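Long-range contact in probable porin (PDB 4FT6), which probably forms a beta-barrel channel of the OprD family that lets small solutes pass through the outer membrane of Pseudomonas aeruginosa: residues A252-F257 / P288-I293. Numbering follows the deposited sequence.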
loop_
_atom_site.group_PDB
_atom_site.type_symbol
_atom_site.label_atom_id
_atom_site.label_comp_id
_atom_site.label_asym_id
_atom_site.label_seq_id
_atom_site.Cartn_x
_atom_site.Cartn_y
_atom_site.Cartn_z
ATOM N N ALA A 252 -1.265 -4.104 17.567
ATOM C CA ALA A 252 -2.010 -3.112 16.798
ATOM C C ALA A 252 -3.318 -3.704 16.298
ATOM O O ALA A 252 -3.312 -4.658 15.514
ATOM C CB ALA A 252 -1.176 -2.612 15.628
ATOM N N LEU A 253 -4.435 -3.134 16.745
ATOM C CA LEU A 253 -5.761 -3.633 16.381
ATOM C C LEU A 253 -6.440 -2.717 15.369
ATOM O O LEU A 253 -6.291 -1.488 15.426
ATOM C CB LEU A 253 -6.635 -3.750 17.631
ATOM C CG LEU A 253 -8.122 -4.103 17.510
ATOM C CD1 LEU A 253 -8.342 -5.599 17.333
ATOM C CD2 LEU A 253 -8.858 -3.614 18.744
ATOM N N THR A 254 -7.182 -3.323 14.447
ATOM C CA THR A 254 -7.929 -2.591 13.435
ATOM C C THR A 254 -9.157 -3.412 13.095
ATOM O O THR A 254 -9.151 -4.635 13.232
ATOM C CB THR A 254 -7.098 -2.357 12.142
ATOM O OG1 THR A 254 -7.950 -1.844 11.109
ATOM C CG2 THR A 254 -6.475 -3.662 11.647
ATOM N N GLY A 255 -10.212 -2.743 12.658
ATOM C CA GLY A 255 -11.424 -3.433 12.272
ATOM C C GLY A 255 -12.408 -2.428 11.713
ATOM O O GLY A 255 -12.338 -1.237 12.019
ATOM N N PHE A 256 -13.325 -2.887 10.877
ATOM C CA PHE A 256 -14.371 -1.998 10.412
ATOM C C PHE A 256 -15.636 -2.771 10.119
ATOM O O PHE A 256 -15.646 -4.005 10.102
ATOM C CB PHE A 256 -13.936 -1.269 9.147
ATOM C CG PHE A 256 -13.739 -2.179 7.958
ATOM C CD1 PHE A 256 -14.829 -2.640 7.226
ATOM C CD2 PHE A 256 -12.460 -2.556 7.552
ATOM C CE1 PHE A 256 -14.661 -3.482 6.134
ATOM C CE2 PHE A 256 -12.283 -3.399 6.444
ATOM C CZ PHE A 256 -13.389 -3.861 5.738
ATOM N N PHE A 257 -16.693 -2.021 9.844
ATOM C CA PHE A 257 -17.947 -2.582 9.415
ATOM C C PHE A 257 -18.449 -1.682 8.312
ATOM O O PHE A 257 -18.366 -0.454 8.417
ATOM C CB PHE A 257 -18.952 -2.586 10.556
ATOM C CG PHE A 257 -20.361 -2.796 10.102
ATOM C CD1 PHE A 257 -20.833 -4.071 9.847
ATOM C CD2 PHE A 257 -21.216 -1.718 9.920
ATOM C CE1 PHE A 257 -22.136 -4.268 9.426
ATOM C CE2 PHE A 257 -22.520 -1.906 9.493
ATOM C CZ PHE A 257 -22.983 -3.181 9.249
ATOM N N PRO A 288 -2.469 -2.773 6.131
ATOM C CA PRO A 288 -3.919 -2.925 5.944
ATOM C C PRO A 288 -4.725 -2.285 7.073
ATOM O O PRO A 288 -5.932 -2.549 7.140
ATOM C CB PRO A 288 -4.118 -4.436 5.995
ATOM C CG PRO A 288 -2.989 -4.910 6.951
ATOM C CD PRO A 288 -1.810 -4.015 6.593
ATOM N N LEU A 289 -4.096 -1.490 7.945
ATOM C CA LEU A 289 -4.848 -0.817 9.026
ATOM C C LEU A 289 -5.901 0.104 8.422
ATOM O O LEU A 289 -5.645 0.766 7.404
ATOM C CB LEU A 289 -3.937 -0.013 9.957
ATOM C CG LEU A 289 -2.736 -0.756 10.544
ATOM C CD1 LEU A 289 -1.877 0.188 11.367
ATOM C CD2 LEU A 289 -3.178 -1.938 11.372
ATOM N N VAL A 290 -7.080 0.139 9.038
ATOM C CA VAL A 290 -8.215 0.889 8.489
ATOM C C VAL A 290 -7.976 2.395 8.379
ATOM O O VAL A 290 -8.455 3.031 7.436
ATOM C CB VAL A 290 -9.527 0.603 9.272
ATOM C CG1 VAL A 290 -9.432 1.148 10.724
ATOM C CG2 VAL A 290 -10.749 1.142 8.512
ATOM N N ASN A 291 -7.237 2.955 9.333
ATOM C CA ASN A 291 -6.883 4.371 9.292
ATOM C C ASN A 291 -5.565 4.653 8.596
ATOM O O ASN A 291 -4.948 5.690 8.854
ATOM C CB ASN A 291 -6.814 4.966 10.698
ATOM C CG ASN A 291 -8.167 5.372 11.221
ATOM O OD1 ASN A 291 -9.119 5.551 10.453
ATOM N ND2 ASN A 291 -8.264 5.527 12.540
ATOM N N ASP A 292 -5.107 3.734 7.745
ATOM C CA ASP A 292 -3.934 4.030 6.934
ATOM C C ASP A 292 -4.455 4.799 5.733
ATOM O O ASP A 292 -4.816 4.217 4.711
ATOM C CB ASP A 292 -3.203 2.767 6.484
ATOM C CG ASP A 292 -1.863 3.071 5.837
ATOM O OD1 ASP A 292 -1.689 4.197 5.294
ATOM O OD2 ASP A 292 -0.982 2.180 5.870
ATOM N N ILE A 293 -4.535 6.114 5.875
ATOM C CA ILE A 293 -5.222 6.912 4.877
ATOM C C ILE A 293 -4.264 7.884 4.188
ATOM O O ILE A 293 -3.059 7.655 4.184
ATOM C CB ILE A 293 -6.490 7.596 5.466
ATOM C CG1 ILE A 293 -6.106 8.559 6.580
ATOM C CG2 ILE A 293 -7.466 6.549 5.991
ATOM C CD1 ILE A 293 -7.266 9.143 7.271
#
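The hydroxyl OG1 of Thr254 accepts a hydrogen bond from the backbone N of Val290, at 3.0 Å and with an N-H...O angle of 155°, the one such bond between strand residues 252-257 and loop residues 288-293. Thr254 holds OG1 anti to its own backbone N (chi1 170°), which brings the hydroxyl up to the loop backbone, while its methyl CG2 turns to Leu289 and meets CD2 of that residue at 3.7 Å. One side chain thus offers a polar branch to one loop residue and an apolar branch to the residue before it.

Beside Thr254, Val290 spreads its two methyls over the next strand residues. CG1 of Val290 lies against OG1 of Thr254 at 3.4 Å, with the carbonyl O of Gly255 farther off at 4.0 Å, whereas CG2 of Val290 packs against CB of Phe256, also at 4.0 Å, and approaches the ring obliquely near CD2. The loop keeps its shape through a type I turn from Leu289 to Asp292, closed by a hydrogen bond from Asp292 N to Leu289 O. Past Val290, Asn291 is hydrogen-bonded through its side chain to Ser305 and Gln307 and through its backbone N to Gln271, which fastens the turn to neighbouring strands as well. Strand 249-261 pairs with strands 226-239 and 264-274, and the arrangement is that of a porin beta-barrel in which the long loop between strands 264-274 and 304-313 folds inward against the inner face of the wall.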